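Local coordinates for protein oxalate biosynthetic component 1 (Burkholderia thailandensis, PDB 5IKY) that makes oxalate in quorum sensing-dependent oxalogenesis, as a bifunctional enzyme that combines a serine hydrolase of the alpha/beta-hydrolase fold with a lyase activity, at residues L833-S838 with Q873-R878; H854-L859 with G937-Q942; R878-R883 with P927-F932; L783-T788 with N799-L804; V946-D951 with R963-R968. One frame throughout, in Å; residues are numbered along the deposited sequence.

Interaction 1: L833-S838 with Q873-R878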
# COMPACT_ATOMS: atom_id res chain seq x y z
N LEU A 833 23.01 19.62 -25.74
CA LEU A 833 23.83 18.56 -26.31
C LEU A 833 23.38 17.19 -25.83
O LEU A 833 23.42 16.90 -24.63
CB LEU A 833 25.31 18.78 -25.96
CG LEU A 833 26.24 17.66 -26.44
CD1 LEU A 833 26.26 17.58 -27.96
CD2 LEU A 833 27.65 17.85 -25.88
N ALA A 834 22.95 16.35 -26.76
CA ALA A 834 22.47 15.01 -26.43
C ALA A 834 23.49 13.95 -26.82
O ALA A 834 24.08 14.00 -27.90
CB ALA A 834 21.15 14.75 -27.12
N ILE A 835 23.69 12.98 -25.93
CA ILE A 835 24.65 11.91 -26.17
C ILE A 835 23.94 10.57 -26.34
O ILE A 835 23.03 10.23 -25.58
CB ILE A 835 25.68 11.81 -25.03
CG1 ILE A 835 26.24 13.19 -24.69
CG2 ILE A 835 26.79 10.84 -25.39
CD1 ILE A 835 27.24 13.18 -23.55
N THR A 836 24.37 9.81 -27.35
CA THR A 836 23.84 8.48 -27.59
C THR A 836 24.92 7.44 -27.32
O THR A 836 26.06 7.62 -27.73
CB THR A 836 23.33 8.33 -29.04
OG1 THR A 836 22.34 9.33 -29.31
CG2 THR A 836 22.74 6.95 -29.27
N HIS A 837 24.56 6.37 -26.61
CA HIS A 837 25.53 5.32 -26.29
C HIS A 837 26.06 4.62 -27.54
O HIS A 837 25.48 4.71 -28.62
CB HIS A 837 24.90 4.28 -25.36
CG HIS A 837 25.14 4.54 -23.91
ND1 HIS A 837 26.39 4.75 -23.39
CD2 HIS A 837 24.28 4.61 -22.86
CE1 HIS A 837 26.30 4.95 -22.08
NE2 HIS A 837 25.02 4.86 -21.74
N SER A 838 27.18 3.92 -27.38
CA SER A 838 27.71 3.08 -28.44
C SER A 838 26.86 1.83 -28.58
O SER A 838 26.42 1.25 -27.58
CB SER A 838 29.17 2.71 -28.16
OG SER A 838 29.64 1.75 -29.09
N GLN A 873 33.77 5.04 -21.32
CA GLN A 873 35.07 5.53 -21.74
C GLN A 873 34.95 6.44 -22.96
O GLN A 873 35.51 7.53 -22.99
CB GLN A 873 36.01 4.36 -22.04
CG GLN A 873 37.47 4.76 -22.18
CD GLN A 873 38.40 3.55 -22.21
OE1 GLN A 873 38.04 2.49 -22.73
NE2 GLN A 873 39.59 3.71 -21.65
N LEU A 874 34.20 5.98 -23.96
CA LEU A 874 34.01 6.73 -25.20
C LEU A 874 33.38 8.10 -24.95
O LEU A 874 33.71 9.07 -25.63
CB LEU A 874 33.14 5.93 -26.17
CG LEU A 874 33.74 4.60 -26.64
CD1 LEU A 874 32.68 3.75 -27.32
CD2 LEU A 874 34.91 4.86 -27.57
N ILE A 875 32.48 8.17 -23.98
CA ILE A 875 31.84 9.42 -23.62
C ILE A 875 32.77 10.28 -22.76
O ILE A 875 32.87 11.49 -22.96
CB ILE A 875 30.51 9.19 -22.87
CG1 ILE A 875 29.57 8.32 -23.71
CG2 ILE A 875 29.85 10.51 -22.52
CD1 ILE A 875 28.24 8.05 -23.05
N TYR A 876 33.46 9.64 -21.82
CA TYR A 876 34.34 10.34 -20.90
C TYR A 876 35.49 11.08 -21.59
O TYR A 876 35.67 12.28 -21.39
CB TYR A 876 34.93 9.37 -19.87
CG TYR A 876 36.18 9.87 -19.20
CD1 TYR A 876 36.12 10.88 -18.24
CD2 TYR A 876 37.43 9.35 -19.51
CE1 TYR A 876 37.26 11.35 -17.62
CE2 TYR A 876 38.58 9.81 -18.90
CZ TYR A 876 38.49 10.81 -17.96
OH TYR A 876 39.63 11.27 -17.34
N GLU A 877 36.25 10.35 -22.39
CA GLU A 877 37.49 10.88 -22.95
C GLU A 877 37.26 12.02 -23.94
O GLU A 877 38.15 12.85 -24.16
CB GLU A 877 38.28 9.75 -23.63
CG GLU A 877 38.46 8.53 -22.74
CD GLU A 877 39.70 7.72 -23.08
OE1 GLU A 877 39.86 7.34 -24.25
OE2 GLU A 877 40.50 7.47 -22.16
N ARG A 878 36.07 12.08 -24.52
CA ARG A 878 35.75 13.14 -25.48
C ARG A 878 35.04 14.32 -24.82
O ARG A 878 35.03 15.42 -25.36
CB ARG A 878 34.90 12.58 -26.62

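Interaction 2: H854-L859 with G937-Q942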
# COMPACT_ATOMS: atom_id res chain seq x y z
N HIS A 854 23.24 -4.58 -16.41
CA HIS A 854 24.33 -5.25 -15.72
C HIS A 854 25.36 -4.24 -15.22
O HIS A 854 25.78 -4.28 -14.07
CB HIS A 854 25.02 -6.27 -16.62
CG HIS A 854 26.34 -6.74 -16.09
ND1 HIS A 854 26.45 -7.71 -15.11
CD2 HIS A 854 27.60 -6.36 -16.39
CE1 HIS A 854 27.73 -7.91 -14.84
NE2 HIS A 854 28.45 -7.10 -15.60
N ASN A 855 25.75 -3.34 -16.12
CA ASN A 855 26.69 -2.27 -15.78
C ASN A 855 26.19 -1.46 -14.60
O ASN A 855 26.96 -1.12 -13.69
CB ASN A 855 26.91 -1.37 -16.99
CG ASN A 855 27.84 -0.22 -16.69
OD1 ASN A 855 27.41 0.93 -16.55
ND2 ASN A 855 29.13 -0.51 -16.60
N ARG A 856 24.90 -1.16 -14.62
CA ARG A 856 24.23 -0.43 -13.55
C ARG A 856 24.42 -1.11 -12.19
O ARG A 856 24.90 -0.50 -11.24
CB ARG A 856 22.74 -0.30 -13.87
CG ARG A 856 22.18 1.10 -13.75
CD ARG A 856 20.71 1.13 -14.17
NE ARG A 856 19.90 0.21 -13.38
CZ ARG A 856 18.62 -0.04 -13.61
NH1 ARG A 856 17.99 0.54 -14.62
NH2 ARG A 856 17.96 -0.89 -12.83
N PHE A 857 24.03 -2.38 -12.12
CA PHE A 857 24.09 -3.13 -10.87
C PHE A 857 25.52 -3.46 -10.46
O PHE A 857 25.83 -3.54 -9.27
CB PHE A 857 23.28 -4.42 -10.99
CG PHE A 857 21.80 -4.21 -10.93
CD1 PHE A 857 21.19 -3.84 -9.75
CD2 PHE A 857 21.01 -4.39 -12.06
CE1 PHE A 857 19.82 -3.64 -9.69
CE2 PHE A 857 19.64 -4.19 -12.00
CZ PHE A 857 19.05 -3.82 -10.82
N ALA A 858 26.40 -3.66 -11.44
CA ALA A 858 27.80 -3.94 -11.15
C ALA A 858 28.46 -2.71 -10.52
O ALA A 858 29.33 -2.83 -9.67
CB ALA A 858 28.54 -4.35 -12.42
N LEU A 859 28.02 -1.53 -10.95
CA LEU A 859 28.51 -0.28 -10.39
C LEU A 859 28.05 -0.15 -8.95
O LEU A 859 28.80 0.31 -8.08
CB LEU A 859 28.03 0.91 -11.22
CG LEU A 859 28.61 2.27 -10.83
CD1 LEU A 859 30.12 2.28 -11.04
CD2 LEU A 859 27.95 3.39 -11.62
N GLY A 937 21.36 6.97 -16.57
CA GLY A 937 22.20 8.13 -16.80
C GLY A 937 23.08 8.47 -15.61
O GLY A 937 24.23 8.87 -15.78
N ILE A 938 22.54 8.31 -14.41
CA ILE A 938 23.29 8.61 -13.19
C ILE A 938 24.45 7.63 -13.02
O ILE A 938 25.48 7.97 -12.44
CB ILE A 938 22.37 8.58 -11.94
CG1 ILE A 938 23.14 9.04 -10.70
CG2 ILE A 938 21.78 7.19 -11.73
CD1 ILE A 938 23.75 10.41 -10.84
N ALA A 939 24.30 6.43 -13.57
CA ALA A 939 25.36 5.42 -13.51
C ALA A 939 26.50 5.78 -14.45
O ALA A 939 27.67 5.71 -14.09
CB ALA A 939 24.80 4.05 -13.84
N THR A 940 26.14 6.16 -15.67
CA THR A 940 27.11 6.56 -16.68
C THR A 940 27.92 7.76 -16.19
O THR A 940 29.12 7.85 -16.41
CB THR A 940 26.43 6.90 -18.03
OG1 THR A 940 25.75 5.74 -18.53
CG2 THR A 940 27.46 7.37 -19.05
N ALA A 941 27.23 8.67 -15.50
CA ALA A 941 27.86 9.88 -14.98
C ALA A 941 28.94 9.57 -13.95
O ALA A 941 30.05 10.09 -14.03
CB ALA A 941 26.80 10.78 -14.37
N GLN A 942 28.61 8.72 -12.98
CA GLN A 942 29.55 8.36 -11.92
C GLN A 942 30.73 7.57 -12.47
O GLN A 942 31.80 7.54 -11.87
CB GLN A 942 28.85 7.58 -10.82
CG GLN A 942 28.25 8.45 -9.73
CD GLN A 942 27.35 7.68 -8.79
OE1 GLN A 942 27.42 7.83 -7.57
NE2 GLN A 942 26.48 6.85 -9.36

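Interaction 3: R878-R883 with P927-F932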
# COMPACT_ATOMS: atom_id res chain seq x y z
N ARG A 878 36.07 12.08 -24.52
CA ARG A 878 35.75 13.14 -25.48
C ARG A 878 35.04 14.32 -24.82
O ARG A 878 35.03 15.42 -25.36
CB ARG A 878 34.90 12.58 -26.62
N LEU A 879 34.44 14.08 -23.66
CA LEU A 879 33.63 15.09 -22.99
C LEU A 879 34.26 15.63 -21.70
O LEU A 879 34.21 16.83 -21.44
CB LEU A 879 32.24 14.53 -22.68
CG LEU A 879 31.33 15.34 -21.75
CD1 LEU A 879 30.97 16.68 -22.36
CD2 LEU A 879 30.08 14.54 -21.40
N ILE A 880 34.85 14.75 -20.90
CA ILE A 880 35.35 15.14 -19.58
C ILE A 880 36.88 15.27 -19.53
O ILE A 880 37.40 16.20 -18.92
CB ILE A 880 34.90 14.14 -18.50
CG1 ILE A 880 33.38 13.96 -18.55
CG2 ILE A 880 35.34 14.61 -17.12
CD1 ILE A 880 32.60 15.23 -18.31
N LEU A 881 37.58 14.34 -20.18
CA LEU A 881 39.04 14.34 -20.19
C LEU A 881 39.70 15.66 -20.64
O LEU A 881 40.72 16.05 -20.06
CB LEU A 881 39.56 13.19 -21.07
CG LEU A 881 41.08 13.08 -21.22
CD1 LEU A 881 41.75 12.90 -19.87
CD2 LEU A 881 41.46 11.96 -22.17
N PRO A 882 39.16 16.33 -21.67
CA PRO A 882 39.80 17.60 -22.05
C PRO A 882 39.82 18.66 -20.95
O PRO A 882 40.62 19.59 -21.01
CB PRO A 882 38.94 18.08 -23.23
CG PRO A 882 38.41 16.84 -23.82
CD PRO A 882 38.14 15.93 -22.66
N ARG A 883 38.95 18.52 -19.95
CA ARG A 883 38.91 19.46 -18.83
C ARG A 883 40.06 19.23 -17.86
O ARG A 883 40.22 19.97 -16.88
CB ARG A 883 37.57 19.36 -18.10
CG ARG A 883 36.36 19.38 -19.01
CD ARG A 883 35.07 19.15 -18.24
NE ARG A 883 34.78 20.23 -17.31
CZ ARG A 883 34.14 21.35 -17.64
NH1 ARG A 883 33.74 21.54 -18.89
NH2 ARG A 883 33.91 22.28 -16.73
N PRO A 927 34.44 26.07 -17.21
CA PRO A 927 33.02 26.43 -17.24
C PRO A 927 32.14 25.40 -16.53
O PRO A 927 32.46 24.21 -16.54
CB PRO A 927 32.70 26.48 -18.74
CG PRO A 927 33.69 25.55 -19.36
CD PRO A 927 34.95 25.71 -18.55
N LEU A 928 31.06 25.86 -15.92
CA LEU A 928 30.15 24.97 -15.20
C LEU A 928 29.45 24.00 -16.15
O LEU A 928 28.70 24.42 -17.03
CB LEU A 928 29.11 25.78 -14.43
CG LEU A 928 28.06 24.95 -13.69
CD1 LEU A 928 28.67 24.22 -12.50
CD2 LEU A 928 26.88 25.81 -13.25
N LEU A 929 29.71 22.72 -15.96
CA LEU A 929 29.10 21.69 -16.79
C LEU A 929 27.79 21.20 -16.19
O LEU A 929 27.78 20.50 -15.18
CB LEU A 929 30.07 20.51 -16.97
CG LEU A 929 29.57 19.39 -17.88
CD1 LEU A 929 29.26 19.92 -19.27
CD2 LEU A 929 30.58 18.25 -17.94
N LYS A 930 26.68 21.58 -16.82
CA LYS A 930 25.36 21.19 -16.35
C LYS A 930 24.82 20.02 -17.15
O LYS A 930 24.60 20.13 -18.36
CB LYS A 930 24.40 22.38 -16.42
CG LYS A 930 24.78 23.53 -15.50
CD LYS A 930 24.01 24.80 -15.84
CE LYS A 930 24.39 25.31 -17.21
NZ LYS A 930 23.72 26.60 -17.53
N CYS A 931 24.59 18.90 -16.48
CA CYS A 931 24.16 17.67 -17.14
C CYS A 931 22.79 17.19 -16.67
O CYS A 931 22.47 17.27 -15.48
CB CYS A 931 25.19 16.56 -16.93
SG CYS A 931 26.87 16.97 -17.45
N PHE A 932 22.00 16.69 -17.61
CA PHE A 932 20.74 16.04 -17.28
C PHE A 932 20.92 14.53 -17.32
O PHE A 932 21.64 14.00 -18.18
CB PHE A 932 19.63 16.46 -18.26
CG PHE A 932 18.99 17.77 -17.92
CD1 PHE A 932 18.63 18.07 -16.62
CD2 PHE A 932 18.76 18.72 -18.91
CE1 PHE A 932 18.04 19.28 -16.30
CE2 PHE A 932 18.17 19.93 -18.60
CZ PHE A 932 17.81 20.21 -17.29

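Interaction 4: L783-T788 with N799-L804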
# COMPACT_ATOMS: atom_id res chain seq x y z
N LEU A 783 22.95 13.29 -20.87
CA LEU A 783 23.56 11.96 -20.84
C LEU A 783 22.59 10.91 -21.39
O LEU A 783 21.38 11.09 -21.31
CB LEU A 783 24.00 11.60 -19.42
CG LEU A 783 25.08 12.49 -18.82
CD1 LEU A 783 25.34 12.11 -17.37
CD2 LEU A 783 26.36 12.40 -19.64
N PRO A 784 23.13 9.82 -21.94
CA PRO A 784 22.26 8.77 -22.49
C PRO A 784 21.61 7.91 -21.42
O PRO A 784 22.19 7.70 -20.35
CB PRO A 784 23.22 7.94 -23.35
CG PRO A 784 24.54 8.10 -22.67
CD PRO A 784 24.56 9.51 -22.15
N SER A 785 20.41 7.41 -21.70
CA SER A 785 19.77 6.43 -20.84
C SER A 785 20.05 5.04 -21.37
O SER A 785 20.94 4.85 -22.21
CB SER A 785 18.26 6.69 -20.75
OG SER A 785 17.66 6.66 -22.03
N THR A 786 19.30 4.05 -20.90
CA THR A 786 19.52 2.66 -21.29
C THR A 786 19.15 2.34 -22.75
O THR A 786 19.94 1.69 -23.44
CB THR A 786 18.75 1.71 -20.35
OG1 THR A 786 19.18 1.92 -19.00
CG2 THR A 786 19.01 0.26 -20.73
N PRO A 787 17.97 2.77 -23.23
CA PRO A 787 17.63 2.33 -24.59
C PRO A 787 18.27 3.17 -25.70
O PRO A 787 18.13 2.82 -26.87
CB PRO A 787 16.11 2.47 -24.62
CG PRO A 787 15.85 3.63 -23.73
CD PRO A 787 16.86 3.53 -22.62
N THR A 788 18.95 4.26 -25.34
CA THR A 788 19.50 5.17 -26.34
C THR A 788 20.87 4.73 -26.84
O THR A 788 21.89 5.34 -26.52
CB THR A 788 19.60 6.60 -25.79
OG1 THR A 788 20.52 6.62 -24.68
CG2 THR A 788 18.24 7.09 -25.32
N ASN A 799 16.83 11.33 -29.52
CA ASN A 799 16.36 12.64 -29.96
C ASN A 799 15.14 13.10 -29.16
O ASN A 799 15.09 14.23 -28.69
CB ASN A 799 16.01 12.60 -31.45
CG ASN A 799 17.23 12.45 -32.33
OD1 ASN A 799 18.34 12.79 -31.94
ND2 ASN A 799 17.03 11.93 -33.54
N GLY A 800 14.17 12.20 -29.02
CA GLY A 800 12.94 12.51 -28.31
C GLY A 800 13.18 12.91 -26.87
O GLY A 800 12.51 13.81 -26.35
N MET A 801 14.13 12.25 -26.22
CA MET A 801 14.49 12.58 -24.84
C MET A 801 15.13 13.95 -24.77
O MET A 801 14.90 14.72 -23.84
CB MET A 801 15.43 11.52 -24.26
CG MET A 801 14.93 10.89 -22.97
SD MET A 801 16.24 10.02 -22.08
CE MET A 801 17.32 11.38 -21.66
N ALA A 802 15.95 14.26 -25.78
CA ALA A 802 16.63 15.55 -25.85
C ALA A 802 15.64 16.68 -26.09
O ALA A 802 15.76 17.75 -25.50
CB ALA A 802 17.69 15.53 -26.94
N GLN A 803 14.67 16.42 -26.95
CA GLN A 803 13.65 17.41 -27.27
C GLN A 803 12.77 17.69 -26.05
O GLN A 803 12.40 18.84 -25.80
CB GLN A 803 12.78 16.95 -28.44
CG GLN A 803 11.72 17.95 -28.86
CD GLN A 803 10.88 17.47 -30.02
OE1 GLN A 803 11.41 17.19 -31.10
NE2 GLN A 803 9.58 17.37 -29.81
N LEU A 804 12.46 16.64 -25.31
CA LEU A 804 11.68 16.78 -24.08
C LEU A 804 12.40 17.67 -23.07
O LEU A 804 11.78 18.53 -22.43
CB LEU A 804 11.39 15.41 -23.47
CG LEU A 804 10.15 14.67 -24.00
CD1 LEU A 804 10.17 13.20 -23.58
CD2 LEU A 804 8.88 15.35 -23.52

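Interaction 5: V946-D951 with R963-R968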
# COMPACT_ATOMS: atom_id res chain seq x y z
N VAL A 946 34.81 8.40 -12.08
CA VAL A 946 35.81 7.38 -11.77
C VAL A 946 37.02 7.47 -12.70
O VAL A 946 38.16 7.47 -12.25
CB VAL A 946 35.21 5.96 -11.86
CG1 VAL A 946 36.30 4.90 -11.85
CG2 VAL A 946 34.22 5.72 -10.73
N GLN A 947 36.75 7.57 -13.99
CA GLN A 947 37.81 7.68 -14.99
C GLN A 947 38.59 8.97 -14.84
O GLN A 947 39.80 9.01 -15.10
CB GLN A 947 37.22 7.59 -16.40
CG GLN A 947 36.50 6.29 -16.70
CD GLN A 947 35.98 6.23 -18.12
OE1 GLN A 947 36.75 6.14 -19.07
NE2 GLN A 947 34.66 6.28 -18.27
N ALA A 948 37.91 10.03 -14.41
CA ALA A 948 38.55 11.32 -14.19
C ALA A 948 39.55 11.23 -13.04
O ALA A 948 40.63 11.82 -13.10
CB ALA A 948 37.51 12.39 -13.91
N CYS A 949 39.18 10.50 -12.00
CA CYS A 949 40.07 10.28 -10.87
C CYS A 949 41.29 9.46 -11.28
O CYS A 949 42.41 9.73 -10.83
CB CYS A 949 39.33 9.58 -9.72
SG CYS A 949 38.01 10.55 -8.97
N ARG A 950 41.08 8.47 -12.14
CA ARG A 950 42.16 7.62 -12.62
C ARG A 950 43.17 8.41 -13.44
O ARG A 950 44.38 8.27 -13.25
CB ARG A 950 41.60 6.46 -13.45
N ASP A 951 42.68 9.25 -14.34
CA ASP A 951 43.55 10.10 -15.14
C ASP A 951 44.09 11.26 -14.31
O ASP A 951 45.28 11.60 -14.40
CB ASP A 951 42.81 10.64 -16.37
CG ASP A 951 42.74 9.63 -17.50
OD1 ASP A 951 43.48 8.62 -17.44
OD2 ASP A 951 41.96 9.85 -18.45
N ARG A 963 38.44 17.92 -6.01
CA ARG A 963 37.17 18.41 -5.50
C ARG A 963 36.78 19.71 -6.19
O ARG A 963 35.61 19.93 -6.51
CB ARG A 963 37.23 18.63 -3.98
CG ARG A 963 37.48 17.36 -3.18
CD ARG A 963 37.32 17.62 -1.69
NE ARG A 963 37.72 16.47 -0.89
CZ ARG A 963 37.47 16.35 0.41
NH1 ARG A 963 36.81 17.30 1.05
NH2 ARG A 963 37.87 15.27 1.06
N ALA A 964 37.76 20.58 -6.41
CA ALA A 964 37.54 21.83 -7.12
C ALA A 964 37.16 21.56 -8.56
O ALA A 964 36.33 22.27 -9.14
CB ALA A 964 38.78 22.71 -7.05
N PHE A 965 37.75 20.52 -9.14
CA PHE A 965 37.45 20.11 -10.50
C PHE A 965 36.01 19.65 -10.63
O PHE A 965 35.33 19.97 -11.61
CB PHE A 965 38.41 18.99 -10.94
CG PHE A 965 38.06 18.38 -12.27
CD1 PHE A 965 37.39 17.17 -12.34
CD2 PHE A 965 38.40 19.02 -13.45
CE1 PHE A 965 37.07 16.61 -13.56
CE2 PHE A 965 38.08 18.46 -14.67
CZ PHE A 965 37.42 17.25 -14.73
N PHE A 966 35.54 18.89 -9.64
CA PHE A 966 34.18 18.36 -9.65
C PHE A 966 33.14 19.42 -9.29
O PHE A 966 31.95 19.24 -9.54
CB PHE A 966 34.06 17.16 -8.70
CG PHE A 966 34.66 15.90 -9.25
CD1 PHE A 966 34.37 15.48 -10.54
CD2 PHE A 966 35.53 15.13 -8.48
CE1 PHE A 966 34.92 14.32 -11.04
CE2 PHE A 966 36.08 13.97 -8.98
CZ PHE A 966 35.77 13.56 -10.27
N ASP A 967 33.60 20.52 -8.69
CA ASP A 967 32.71 21.61 -8.33
C ASP A 967 32.37 22.45 -9.56
O ASP A 967 31.48 23.30 -9.52
CB ASP A 967 33.33 22.48 -7.24
CG ASP A 967 32.29 23.10 -6.32
OD1 ASP A 967 31.12 23.22 -6.74
OD2 ASP A 967 32.64 23.46 -5.18
N ARG A 968 33.09 22.19 -10.65
CA ARG A 968 32.83 22.88 -11.91
C ARG A 968 31.87 22.07 -12.78
O ARG A 968 31.80 22.26 -14.00
CB ARG A 968 34.14 23.13 -12.67
CG ARG A 968 35.12 24.03 -11.93
CD ARG A 968 34.46 25.34 -11.51
NE ARG A 968 33.85 26.03 -12.64
CZ ARG A 968 33.18 27.18 -12.54
NH1 ARG A 968 33.04 27.76 -11.35
NH2 ARG A 968 32.65 27.74 -13.61

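Interaction 1: L833-S838 with Q873-R878
The end of strand 832-836 and the residues that follow it run past helix 870-879, and the backbones come nearest at two pairs of CA atoms, His837 with Ile875 and Ser838 with Leu874, each 8.0 Å apart. At that spacing the side chains alone bridge the gap, and no hydrogen bond joins the two segments. Ile875 carries most of the contact. Its CG1 branch points away from the carbonyl carbon (chi1 -57°) and CD1 continues that arm outward to the His837 ring. Ile875 CD1 sits 3.8 Å from His837 CE1. It is as near to ND1 of the same ring, and the two side chains cross at about a right angle. The approach to the imidazole is oblique. On its strand side Ile875 meets Ile835, branch against branch. Ile835 CD1 is 3.9 Å from Ile875 CG2, and Ile835 CG2 is 3.9 Å from Ile875 CD1. Both branches of each isoleucine therefore take part. Further along, Leu874 CD1 rests on the Ser838 methylene, 3.8 Å from Ser838 CB. The Ser838 hydroxyl finds its polar partners elsewhere, at Arg840 O and Gly745 N. His837 NE2 and Thr940 OG1 share a weak hydrogen bond. This is the apolar packing of a helix against a sheet, as in the alpha/beta-hydrolase fold. Strand 832-836 is hydrogen-bonded between strands 747-752 and 780-782. Helix 870-879 covers its end, and Tyr876 turns to helix 937-955.

Interaction 2: H854-L859 with G937-Q942
Leu859 extends its CG anti to the backbone N (chi1 -173°), and this carries CD2 to the backbone of Ala939. Arg856 starts from a less usual first torsion of -130°, with its CG against the Ala939 methyl, and then bends at chi3. Ala939 thus receives two side chains of helix 849-860. Arg856 CG is 3.9 Å from Ala939 CB. Leu859 CD2 lies equally close to that methyl and only 3.4 Å from Ala939 O. Leu859 CD2 is also 4.4 Å from Gln942 CB, at the base of that side chain. The contact is van der Waals packing, partly methyl against carbonyl, without a hydrogen bond between the segments. Polar groups nearby are served from elsewhere. Ala939 O accepts a hydrogen bond from Gln943 NE2, which also bonds to Asn855 OD1, so one amide group ties both helices. The Gln942 amide is directed to His981 N and Asp979 O, with a weak bond from NE2 to Ile938 O as well. Ala939 sits at the crossing: its CA is 6.0 Å from Arg856 CA, while the axes approach to 9.7 Å at 60°. Helix 849-860 packs against the first turns of helix 937-955, which begins right after strand 929-935. In an alpha/beta hydrolase this sharp strand-turn-helix is the place of the nucleophile elbow, and the His-Ser-Ser-Gly sequence here is consistent with that.

Interaction 3: R878-R883 with P927-F932
The carbonyl oxygen of Pro927 is met by the guanidinium edge of Arg883. Arg883 NH2 and Pro927 O are modelled 2.4 Å apart, very short for a hydrogen bond, so its details are doubtful. The oxygen lies near the plane of the guanidinium. Arg883 leaves its backbone with CG turned away from the carbonyl carbon (chi1 -48°) and bends at chi3. The bend turns one flat face of its head group to Leu929. The CB of Leu929 stands 4.1 Å above the Arg883 guanidinium plane, offset toward the rim, and is 4.2 Å from Arg883 CZ. The Pro927 ring flanks the same group, with Pro927 CG 4.0 Å from Arg883 NH1. The head group thus has a carbonyl at its edge and carbon over a face. A second, wholly apolar contact lies further along. Ile880 CD1 meets Leu929 CD2 at 3.7 Å, and the side chains cross at about a right angle. Leu929 therefore serves both partners, CB for the arginine and CD2 for the isoleucine. Phe965 of helix 959-966 touches Arg883 and Ile880 as well. The contact joins the residues just after helix 870-879 to the start of strand 929-935 and the loop before it. That strand lies between strands 780-782 and 969-976, and helix 937-955 meets Ile880 through Leu944.

Interaction 4: L783-T788 with N799-L804
The closest contact across the segments is between Ser785 and Met801, sulfur against hydroxyl. Met801 SD lies 3.6 Å from Ser785 OG and 4.1 Å from Ser785 CB. The Ser785 hydroxyl sits between its backbone N and carbonyl carbon (chi1 57°), and this holds OG up to the thioether. Met801 starts from an unusual first torsion and bends at chi3, which folds its methyl back. The second kind of contact is methyl against carbonyl: Met801 CE is 4.1 Å from Leu783 O. No hydrogen bond joins the two segments, so the helix meets the loop through one side chain, Met801. The loop follows strand 780-782 and leads into helix 792-813. In alpha/beta hydrolases the loop after this strand, the third of the canonical sheet, commonly contributes to the oxyanion hole. This enzyme has an unusual oxyanion hole, so that role cannot be assumed for this loop. One side-chain hydrogen bond lies within the loop. Thr788 OG1 donates to Ser785 O over 3.1 Å. It comes from above the carbonyl plane, 50° out of it, and the C=O...O angle is 111°. This bond closes the loop on itself next to the Ser785 side chain. Other bonds lead outward: Thr786 OG1 pairs with Ser936 OG, and the backbones of Leu783 and Thr788 bond to Phe932 and His837. Met801 also touches His934 of strand 929-935 and Ile1071 of helix 1071-1076.

Interaction 5: V946-D951 with R963-R968
A cysteine sulfur-aromatic contact joins helix 937-955 to helix 959-966, with Cys949 at the edge of the Phe966 ring. Cys949 SG is 5.1 Å from the centroid of the Phe966 ring and 87° off the ring normal, so it lies almost in the ring plane. The nearest ring atom is Phe966 CE2, 3.9 Å from Cys949 SG, and Phe966 CZ follows at 4.0 Å. A first torsion of -66° sets the sulfur beside the Cys949 backbone N and swings it out to the ring rim. The two helices are consecutive in the chain and only a short turn separates them. Helix 959-966 then leads into strand 969-976 of the hydrolase sheet. The helices pack by small residues against aromatic rings: Ala948 CB is 4.2 Å from Phe966 CZ and 4.3 Å from Phe965 CE1. It approaches both rings obliquely. The two phenylalanines also touch each other, with Phe965 CD1 3.9 Å above one face of the Phe966 ring, offset toward the rim. Ala948 thus meets both rings, Cys949 only that of Phe966. Tyr876 of helix 870-879 also touches Ala948, and its hydroxyl bonds to Asp951.

All five contacts lie in the C-terminal alpha/beta-hydrolase region. Along the chain interaction 4 closes before interaction 1 opens. The segments of interactions 1 and 2 alternate. Interaction 3 is nested inside the loop closed by interaction 2, and interaction 5 comes last. Interactions 1 and 3 share helix 870-879 and Arg878, with centres about 11 Å apart. Interactions 2 and 5 both use helix 937-955, near its start and further along it, their centres about 17 Å apart. Interactions 1 and 3 reach the same mixed sheet; interaction 4 adds the loop after strand 780-782. The most distant pair, interactions 4 and 5, is about 25 Å apart between centres. Together they join helices to one another, to a loop and to strands of one domain.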